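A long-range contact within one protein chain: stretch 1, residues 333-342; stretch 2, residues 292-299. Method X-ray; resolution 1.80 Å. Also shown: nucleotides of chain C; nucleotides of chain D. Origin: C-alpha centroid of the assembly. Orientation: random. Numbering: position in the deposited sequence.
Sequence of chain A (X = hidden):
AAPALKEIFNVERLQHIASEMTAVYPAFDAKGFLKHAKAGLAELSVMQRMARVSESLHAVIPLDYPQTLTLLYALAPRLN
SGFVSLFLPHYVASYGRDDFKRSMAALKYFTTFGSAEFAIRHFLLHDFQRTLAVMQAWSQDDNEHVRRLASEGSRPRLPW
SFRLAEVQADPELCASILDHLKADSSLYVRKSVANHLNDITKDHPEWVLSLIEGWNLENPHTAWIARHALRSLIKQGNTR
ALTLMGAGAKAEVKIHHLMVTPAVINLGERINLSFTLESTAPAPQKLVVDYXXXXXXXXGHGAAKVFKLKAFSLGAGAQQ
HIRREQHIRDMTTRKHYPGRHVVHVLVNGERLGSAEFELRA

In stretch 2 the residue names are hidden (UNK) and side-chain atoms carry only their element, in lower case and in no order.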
ATOM      1  N   THR A 333       9.907  12.719  -3.449  1.00 22.87           N
ATOM      2  CA  THR A 333       8.640  12.540  -4.135  1.00 25.18           C
ATOM      3  C   THR A 333       8.021  13.840  -4.633  1.00 26.53           C
ATOM      4  O   THR A 333       6.965  13.781  -5.259  1.00 27.59           O
ATOM      5  CB  THR A 333       7.625  11.817  -3.230  1.00 38.60           C
ATOM      6  OG1 THR A 333       6.489  11.391  -4.016  1.00 36.84           O
ATOM      7  CG2 THR A 333       7.158  12.713  -2.079  1.00 29.36           C
ATOM      8  N   ARG A 334       8.632  14.999  -4.389  1.00 22.71           N
ATOM      9  CA  ARG A 334       8.055  16.256  -4.885  1.00 21.85           C
ATOM     10  C   ARG A 334       9.131  17.328  -4.952  1.00 22.39           C
ATOM     11  O   ARG A 334       9.672  17.730  -3.916  1.00 19.42           O
ATOM     12  CB  ARG A 334       6.896  16.719  -3.994  1.00 24.38           C
ATOM     13  CG  ARG A 334       6.089  17.883  -4.572  1.00 22.75           C
ATOM     14  CD  ARG A 334       4.850  18.260  -3.733  1.00 19.22           C
ATOM     15  NE  ARG A 334       4.004  17.110  -3.490  1.00 22.98           N
ATOM     16  CZ  ARG A 334       3.849  16.492  -2.315  1.00 25.42           C
ATOM     17  NH1 ARG A 334       4.432  16.942  -1.220  1.00 23.22           N
ATOM     18  NH2 ARG A 334       3.091  15.406  -2.233  1.00 22.54           N
ATOM     19  N   LYS A 335       9.420  17.801  -6.165  1.00 19.02           N
ATOM     20  CA  LYS A 335      10.213  19.002  -6.378  1.00 20.20           C
ATOM     21  C   LYS A 335       9.279  20.201  -6.512  1.00 21.05           C
ATOM     22  O   LYS A 335       8.166  20.084  -7.034  1.00 22.22           O
ATOM     23  CB  LYS A 335      11.074  18.864  -7.637  1.00 27.26           C
ATOM     24  CG  LYS A 335      11.975  20.059  -7.921  1.00 33.74           C
ATOM     25  CD  LYS A 335      13.009  19.721  -9.007  1.00 53.74           C
ATOM     26  CE  LYS A 335      13.628  20.960  -9.630  1.00 46.95           C
ATOM     27  NZ  LYS A 335      14.501  21.726  -8.704  1.00 41.33           N
ATOM     28  N   HIS A 336       9.737  21.352  -6.025  1.00 21.09           N
ATOM     29  CA  HIS A 336       8.932  22.562  -6.020  1.00 19.78           C
ATOM     30  C   HIS A 336       9.510  23.594  -6.977  1.00 20.57           C
ATOM     31  O   HIS A 336      10.703  23.589  -7.308  1.00 21.58           O
ATOM     32  CB  HIS A 336       8.819  23.165  -4.615  1.00 17.17           C
ATOM     33  CG  HIS A 336       8.224  22.222  -3.617  1.00 22.58           C
ATOM     34  ND1 HIS A 336       8.940  21.172  -3.077  1.00 21.02           N
ATOM     35  CD2 HIS A 336       6.975  22.127  -3.104  1.00 22.70           C
ATOM     36  CE1 HIS A 336       8.161  20.480  -2.263  1.00 20.95           C
ATOM     37  NE2 HIS A 336       6.967  21.045  -2.248  1.00 16.85           N
ATOM     38  N   TYR A 337       8.624  24.490  -7.410  1.00 18.63           N
ATOM     39  CA  TYR A 337       8.939  25.506  -8.393  1.00 18.78           C
ATOM     40  C   TYR A 337       8.354  26.828  -7.926  1.00 18.51           C
ATOM     41  O   TYR A 337       7.282  26.845  -7.305  1.00 19.47           O
ATOM     42  CB  TYR A 337       8.368  25.105  -9.744  1.00 21.43           C
ATOM     43  CG  TYR A 337       8.946  23.786 -10.206  1.00 22.62           C
ATOM     44  CD1 TYR A 337       8.412  22.583  -9.774  1.00 24.84           C
ATOM     45  CD2 TYR A 337      10.053  23.756 -11.041  1.00 25.35           C
ATOM     46  CE1 TYR A 337       8.953  21.367 -10.192  1.00 29.54           C
ATOM     47  CE2 TYR A 337      10.603  22.561 -11.456  1.00 27.65           C
ATOM     48  CZ  TYR A 337      10.045  21.365 -11.026  1.00 28.75           C
ATOM     49  OH  TYR A 337      10.590  20.169 -11.445  1.00 31.28           O
ATOM     50  N   PRO A 338       9.032  27.940  -8.192  1.00 20.84           N
ATOM     51  CA  PRO A 338       8.613  29.215  -7.604  1.00 26.83           C
ATOM     52  C   PRO A 338       7.320  29.735  -8.206  1.00 24.04           C
ATOM     53  O   PRO A 338       7.000  29.479  -9.365  1.00 25.25           O
ATOM     54  CB  PRO A 338       9.778  30.155  -7.933  1.00 27.00           C
ATOM     55  CG  PRO A 338      10.406  29.557  -9.154  1.00 33.10           C
ATOM     56  CD  PRO A 338      10.275  28.075  -8.971  1.00 24.84           C
ATOM     57  N   GLY A 339       6.574  30.477  -7.389  1.00 25.02           N
ATOM     58  CA  GLY A 339       5.392  31.178  -7.834  1.00 23.78           C
ATOM     59  C   GLY A 339       4.253  31.050  -6.842  1.00 21.26           C
ATOM     60  O   GLY A 339       4.414  30.591  -5.705  1.00 18.09           O
ATOM     61  N   ARG A 340       3.081  31.447  -7.321  1.00 21.11           N
ATOM     62  CA  ARG A 340       1.870  31.491  -6.515  1.00 22.45           C
ATOM     63  C   ARG A 340       1.317  30.090  -6.323  1.00 23.93           C
ATOM     64  O   ARG A 340       1.009  29.395  -7.299  1.00 21.06           O
ATOM     65  CB  ARG A 340       0.839  32.402  -7.191  1.00 20.51           C
ATOM     66  CG  ARG A 340      -0.566  32.392  -6.558  1.00 24.55           C
ATOM     67  CD  ARG A 340      -1.551  33.236  -7.403  1.00 26.42           C
ATOM     68  NE  ARG A 340      -1.085  34.604  -7.484  1.00 30.72           N
ATOM     69  CZ  ARG A 340      -1.129  35.369  -8.564  1.00 27.81           C
ATOM     70  NH1 ARG A 340      -1.643  34.924  -9.716  1.00 29.97           N
ATOM     71  NH2 ARG A 340      -0.641  36.597  -8.488  1.00 32.22           N
ATOM     72  N   HIS A 341       1.172  29.692  -5.062  1.00 15.99           N
ATOM     73  CA  HIS A 341       0.594  28.412  -4.679  1.00 18.60           C
ATOM     74  C   HIS A 341      -0.745  28.685  -4.008  1.00 24.04           C
ATOM     75  O   HIS A 341      -0.801  29.373  -2.982  1.00 24.05           O
ATOM     76  CB  HIS A 341       1.523  27.657  -3.733  1.00 17.54           C
ATOM     77  CG  HIS A 341       2.695  27.020  -4.414  1.00 18.97           C
ATOM     78  ND1 HIS A 341       3.686  27.757  -5.030  1.00 20.53           N
ATOM     79  CD2 HIS A 341       3.040  25.716  -4.573  1.00 20.11           C
ATOM     80  CE1 HIS A 341       4.583  26.936  -5.551  1.00 17.86           C
ATOM     81  NE2 HIS A 341       4.217  25.691  -5.290  1.00 16.54           N
ATOM     82  N   VAL A 342      -1.815  28.149  -4.578  1.00 20.89           N
ATOM     83  CA  VAL A 342      -3.160  28.360  -4.049  1.00 15.93           C
ATOM     84  C   VAL A 342      -3.541  27.174  -3.168  1.00 17.85           C
ATOM     85  O   VAL A 342      -3.305  26.017  -3.528  1.00 18.37           O
ATOM     86  CB  VAL A 342      -4.173  28.565  -5.187  1.00 19.38           C
ATOM     87  CG1 VAL A 342      -5.578  28.803  -4.610  1.00 24.71           C
ATOM     88  CG2 VAL A 342      -3.750  29.747  -6.071  1.00 22.51           C
ATOM     89  N   UNK A 292      -6.366  21.382  -0.148  1.00 18.51           N
ATOM     90  CA  UNK A 292      -5.629  21.046  -1.352  1.00 16.05           C
ATOM     91  C   UNK A 292      -4.686  22.173  -1.738  1.00 17.87           C
ATOM     92  O   UNK A 292      -5.000  23.349  -1.551  1.00 19.07           O
ATOM     93  c   UNK A 292      -6.567  20.754  -2.504  1.00 17.43           C
ATOM     94  N   UNK A 293      -3.533  21.801  -2.279  1.00 16.47           N
ATOM     95  CA  UNK A 293      -2.580  22.760  -2.827  1.00 17.17           C
ATOM     96  C   UNK A 293      -2.488  22.571  -4.333  1.00 17.04           C
ATOM     97  O   UNK A 293      -2.275  21.454  -4.824  1.00 15.24           O
ATOM     98  c   UNK A 293      -1.288  22.795  -0.671  1.00 16.60           C
ATOM     99  c   UNK A 293      -1.188  22.618  -2.190  1.00 14.76           C
ATOM    100  c   UNK A 293      -0.229  23.653  -2.821  1.00 14.70           C
ATOM    101  c   UNK A 293       0.063  22.657   0.064  1.00 15.92           C
ATOM    102  N   UNK A 294      -2.609  23.678  -5.065  1.00 15.68           N
ATOM    103  CA  UNK A 294      -2.305  23.725  -6.492  1.00 16.47           C
ATOM    104  C   UNK A 294      -0.819  24.009  -6.645  1.00 19.86           C
ATOM    105  O   UNK A 294      -0.404  25.161  -6.673  1.00 22.57           O
ATOM    106  o   UNK A 294      -5.375  25.521  -7.273  1.00 28.87           O
ATOM    107  o   UNK A 294      -4.986  23.368  -7.210  1.00 28.97           O
ATOM    108  c   UNK A 294      -3.106  24.828  -7.176  1.00 20.83           C
ATOM    109  c   UNK A 294      -4.595  24.547  -7.218  1.00 32.90           C
ATOM    110  N   UNK A 295       0.004  22.965  -6.712  1.00 16.34           N
ATOM    111  CA  UNK A 295       1.440  23.187  -6.828  1.00 18.47           C
ATOM    112  C   UNK A 295       1.841  23.724  -8.206  1.00 20.24           C
ATOM    113  O   UNK A 295       1.337  23.273  -9.241  1.00 22.78           O
ATOM    114  c   UNK A 295       1.330  20.528  -4.640  1.00 19.07           C
ATOM    115  c   UNK A 295       2.368  20.616  -2.490  1.00 17.37           C
ATOM    116  c   UNK A 295       2.170  21.887  -6.580  1.00 18.83           C
ATOM    117  c   UNK A 295       3.280  21.550  -2.958  1.00 15.62           C
ATOM    118  c   UNK A 295       2.222  21.462  -5.135  1.00 17.26           C
ATOM    119  c   UNK A 295       3.200  21.971  -4.278  1.00 17.47           C
ATOM    120  o   UNK A 295       2.434  20.163  -1.209  1.00 17.41           O
ATOM    121  c   UNK A 295       1.395  20.099  -3.309  1.00 18.98           C
ATOM    122  N   UNK A 296       2.803  24.655  -8.219  1.00 18.41           N
ATOM    123  CA  UNK A 296       3.485  25.011  -9.461  1.00 22.60           C
ATOM    124  C   UNK A 296       4.456  23.898  -9.823  1.00 18.16           C
ATOM    125  O   UNK A 296       5.256  23.458  -8.981  1.00 21.90           O
ATOM    126  c   UNK A 296       4.232  26.347  -9.313  1.00 23.69           C
ATOM    127  c   UNK A 296       4.935  26.741 -10.631  1.00 30.68           C
ATOM    128  c   UNK A 296       3.285  27.458  -8.832  1.00 25.67           C
ATOM    129  N   UNK A 297       4.427  23.460 -11.081  1.00 23.05           N
ATOM    130  CA  UNK A 297       5.325  22.417 -11.554  1.00 27.19           C
ATOM    131  C   UNK A 297       6.291  22.997 -12.581  1.00 27.36           C
ATOM    132  O   UNK A 297       6.242  24.186 -12.929  1.00 25.72           O
ATOM    133  c   UNK A 297       4.536  21.233 -12.132  1.00 26.17           C
ATOM    134  c   UNK A 297       5.173  19.247  -9.900  1.00 28.19           C
ATOM    135  n   UNK A 297       5.440  18.610  -8.550  1.00 28.89           N
ATOM    136  c   UNK A 297       3.466  20.646 -11.208  1.00 27.06           C
ATOM    137  c   UNK A 297       4.006  20.224  -9.818  1.00 29.84           C
ATOM    138  N   UNK A 298       7.176  22.134 -13.081  1.00 24.64           N
ATOM    139  CA  UNK A 298       8.182  22.572 -14.041  1.00 23.96           C
ATOM    140  C   UNK A 298       7.527  23.256 -15.233  1.00 36.14           C
ATOM    141  O   UNK A 298       8.026  24.259 -15.753  1.00 30.49           O
ATOM    142  c   UNK A 298       9.012  21.376 -14.517  1.00 26.49           C
ATOM    143  o   UNK A 298      10.031  21.811 -15.405  1.00 36.49           O
ATOM    144  N   UNK A 299       6.435  22.693 -15.707  1.00 32.84           N
ATOM    145  CA  UNK A 299       5.570  23.361 -16.656  1.00 30.33           C
ATOM    146  C   UNK A 299       4.176  23.303 -16.062  1.00 40.93           C
ATOM    147  O   UNK A 299       3.754  22.249 -15.572  1.00 36.29           O
ATOM    148  c   UNK A 299       7.007  22.184 -18.380  1.00 45.52           C
ATOM    149  c   UNK A 299       5.602  22.704 -18.040  1.00 41.01           C
ATOM    150  o   UNK A 299       4.675  21.617 -18.072  1.00 59.71           O
TER
ATOM    151  P    DT C   3       8.044  18.091 -12.218  1.00 28.53           P
ATOM    152  OP1  DT C   3       7.293  19.308 -12.615  1.00 28.28           O
ATOM    153  OP2  DT C   3       9.028  18.079 -11.131  1.00 29.05           O
ATOM    154  O5'  DT C   3       7.061  16.883 -11.893  1.00 28.56           O
ATOM    155  C5'  DT C   3       5.969  16.677 -12.728  1.00 27.04           C
ATOM    156  C4'  DT C   3       5.220  15.419 -12.352  1.00 28.37           C
ATOM    157  O4'  DT C   3       6.047  14.264 -12.578  1.00 28.74           O
ATOM    158  C3'  DT C   3       4.811  15.318 -10.884  1.00 22.29           C
ATOM    159  O3'  DT C   3       3.474  15.741 -10.735  1.00 27.11           O
ATOM    160  C2'  DT C   3       5.015  13.828 -10.533  1.00 24.36           C
ATOM    161  C1'  DT C   3       5.475  13.212 -11.854  1.00 27.40           C
ATOM    162  N1   DT C   3       6.493  12.127 -11.760  1.00 28.00           N
ATOM    163  C2   DT C   3       6.132  10.841 -12.108  1.00 33.60           C
ATOM    164  O2   DT C   3       4.996  10.529 -12.414  1.00 26.42           O
ATOM    165  N3   DT C   3       7.147   9.926 -12.052  1.00 23.82           N
ATOM    166  C4   DT C   3       8.460  10.158 -11.712  1.00 32.12           C
ATOM    167  O4   DT C   3       9.295   9.261 -11.693  1.00 31.59           O
ATOM    168  C5   DT C   3       8.779  11.535 -11.380  1.00 28.20           C
ATOM    169  C7   DT C   3      10.166  11.913 -10.987  1.00 31.29           C
ATOM    170  C6   DT C   3       7.793  12.442 -11.428  1.00 26.03           C
ATOM    171  P    DA D   4       3.931  13.813   1.346  1.00 20.17           P
ATOM    172  OP1  DA D   4       4.319  15.187   0.998  1.00 22.09           O
ATOM    173  OP2  DA D   4       3.208  12.904   0.433  1.00 18.94           O
ATOM    174  O5'  DA D   4       5.205  13.006   1.827  1.00 17.69           O
ATOM    175  C5'  DA D   4       6.082  13.612   2.773  1.00 17.01           C
ATOM    176  C4'  DA D   4       7.339  12.777   2.963  1.00 19.03           C
ATOM    177  O4'  DA D   4       7.031  11.571   3.712  1.00 22.21           O
ATOM    178  C3'  DA D   4       8.003  12.321   1.688  1.00 18.80           C
ATOM    179  O3'  DA D   4       9.420  12.391   1.851  1.00 22.31           O
ATOM    180  C2'  DA D   4       7.490  10.893   1.496  1.00 16.83           C
ATOM    181  C1'  DA D   4       7.369  10.418   2.952  1.00 17.86           C
ATOM    182  N9   DA D   4       6.310   9.449   3.222  1.00 16.58           N
ATOM    183  C8   DA D   4       5.031   9.499   2.780  1.00 15.93           C
ATOM    184  N7   DA D   4       4.283   8.532   3.230  1.00 16.38           N
ATOM    185  C5   DA D   4       5.120   7.828   4.076  1.00 14.57           C
ATOM    186  C6   DA D   4       4.905   6.690   4.850  1.00 13.25           C
ATOM    187  N6   DA D   4       3.719   6.085   4.904  1.00 14.34           N
ATOM    188  N1   DA D   4       5.931   6.218   5.578  1.00 12.89           N
ATOM    189  C2   DA D   4       7.108   6.867   5.526  1.00 15.76           C
ATOM    190  N3   DA D   4       7.434   7.948   4.806  1.00 16.34           N
ATOM    191  C4   DA D   4       6.370   8.375   4.094  1.00 16.18           C
ATOM    192  P    DC D   5      10.389  12.115   0.623  1.00 25.07           P
ATOM    193  OP1  DC D   5      11.633  12.833   0.911  1.00 30.74           O
ATOM    194  OP2  DC D   5       9.730  12.086  -0.688  1.00 27.54           O
ATOM    195  O5'  DC D   5      10.679  10.538   0.724  1.00 20.13           O
ATOM    196  C5'  DC D   5      11.334  10.013   1.857  1.00 20.05           C
ATOM    197  C4'  DC D   5      11.246   8.492   1.835  1.00 16.03           C
ATOM    198  O4'  DC D   5       9.882   8.098   2.061  1.00 18.70           O
ATOM    199  C3'  DC D   5      11.641   7.841   0.490  1.00 20.84           C
ATOM    200  O3'  DC D   5      12.805   7.083   0.641  1.00 21.32           O
ATOM    201  C2'  DC D   5      10.444   6.954   0.116  1.00 21.86           C
ATOM    202  C1'  DC D   5       9.718   6.837   1.452  1.00 18.32           C
ATOM    203  N1   DC D   5       8.286   6.538   1.382  1.00 16.94           N
ATOM    204  C2   DC D   5       7.775   5.496   2.176  1.00 12.95           C
ATOM    205  O2   DC D   5       8.568   4.855   2.921  1.00 17.03           O
ATOM    206  N3   DC D   5       6.455   5.218   2.114  1.00 14.35           N
ATOM    207  C4   DC D   5       5.656   5.945   1.316  1.00 14.39           C
ATOM    208  N4   DC D   5       4.343   5.641   1.275  1.00 17.03           N
ATOM    209  C5   DC D   5       6.164   7.012   0.508  1.00 17.08           C
ATOM    210  C6   DC D   5       7.470   7.272   0.574  1.00 19.19           C
HETATM  211  O   HOH W   1      -1.065  27.495  -7.542  1.00 27.25           O
HETATM  212  O   HOH W   2       5.079  19.883  -0.618  1.00 16.81           O
HETATM  213  O   HOH W   3       5.888  23.668  -6.469  1.00 20.98           O
HETATM  214  O   HOH W   4       5.639  20.764  -6.531  1.00 19.50           O
HETATM  215  O   HOH W   5       7.851  17.183  -8.666  1.00 25.91           O

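Position 292 carries a single side-chain carbon, which stays 6.3 Å or more from stretch 1; only its backbone comes close, with its O 3.7 Å from V342 O. One carbon means alanine, A292, a small residue that suits a buried strand position.

Position 293 has four carbons, forked at the first, with one arm two carbons long; the carbon of the short arm lies 4.2 Å from H341 CD2, at the edge of the imidazole. That is isoleucine, I293. Branching at CB favors an extended backbone, and the apolar chain fits a buried site. Its CA also makes a CA-H...O contact with V342 O, 3.4 Å away.

At position 294 two carbons appear, the second bearing two oxygens, and one of these lies 3.9 Å from V342 CB. This is aspartate, D294. Its backbone N donates to V342 O at 2.9 Å and 170°, a nearly straight hydrogen bond. The carboxylate lies beside V342, where partial exposure leaves it access to polar surroundings.

Position 295 shows one carbon, then a six-carbon ring bearing one oxygen. CA-to-CB points away from stretch 1, yet the ring returns to it: R334 CD sits over its face, 3.8 Å from the ring centroid in a CH-pi contact, while H336 and H341 approach obliquely. This is tyrosine, Y295. A phenol serves both needs, for the ring packs and its OH binds a water 2.7 Å away that is also held by R334 NH1 and H336 NE2.

Position 296 has three carbons, one carrying the other two, and points toward stretch 1; one tip is 3.9 Å from Y337 CB, and the other lies over the H341 ring, 4.0 Å from its centroid. It is valine, V296, whose short fork reaches several neighbors. Beside it, G339 has no side chain; an ideal CB there would fall 3.6 Å from V296 CG2, and the backbone angles independently call for glycine.

Position 297 presents four carbons in a row ending in a nitrogen 3.4 Å from K335 O: lysine, K297. Its long, flexible chain can start away from stretch 1, curl back and bring NZ to K335 O as donor in a weak hydrogen bond. A water 3.0 Å from NZ and 2.7 Å from K335 O bridges the same pair.

Position 298 has one carbon, 3.6 Å from Y337 CZ, and one oxygen: serine, S298, small and polar as suits an exposed site. Its N lies over the Y337 ring face and donates to OP1 of DT3 at 2.9 Å.

Position 299, one carbon carrying an oxygen and a carbon, touches nothing on stretch 1. It is threonine, T299, whose hydroxyl suits exposure.

The contact thus joins antiparallel backbones at one end to interleaved side chains along the rest. One water links D294 O with R340 O and V342 N, and another joins V296 O, Y337 N and H341 NE2. At the nucleic acid, Y337 OH donates to OP2 of DT3 at 2.6 Å, so both stretches grip one phosphate, while R334 NH1 reaches OP1 of DA4 at 2.8 Å.

Stretch 2 292-299: AIDYVKST
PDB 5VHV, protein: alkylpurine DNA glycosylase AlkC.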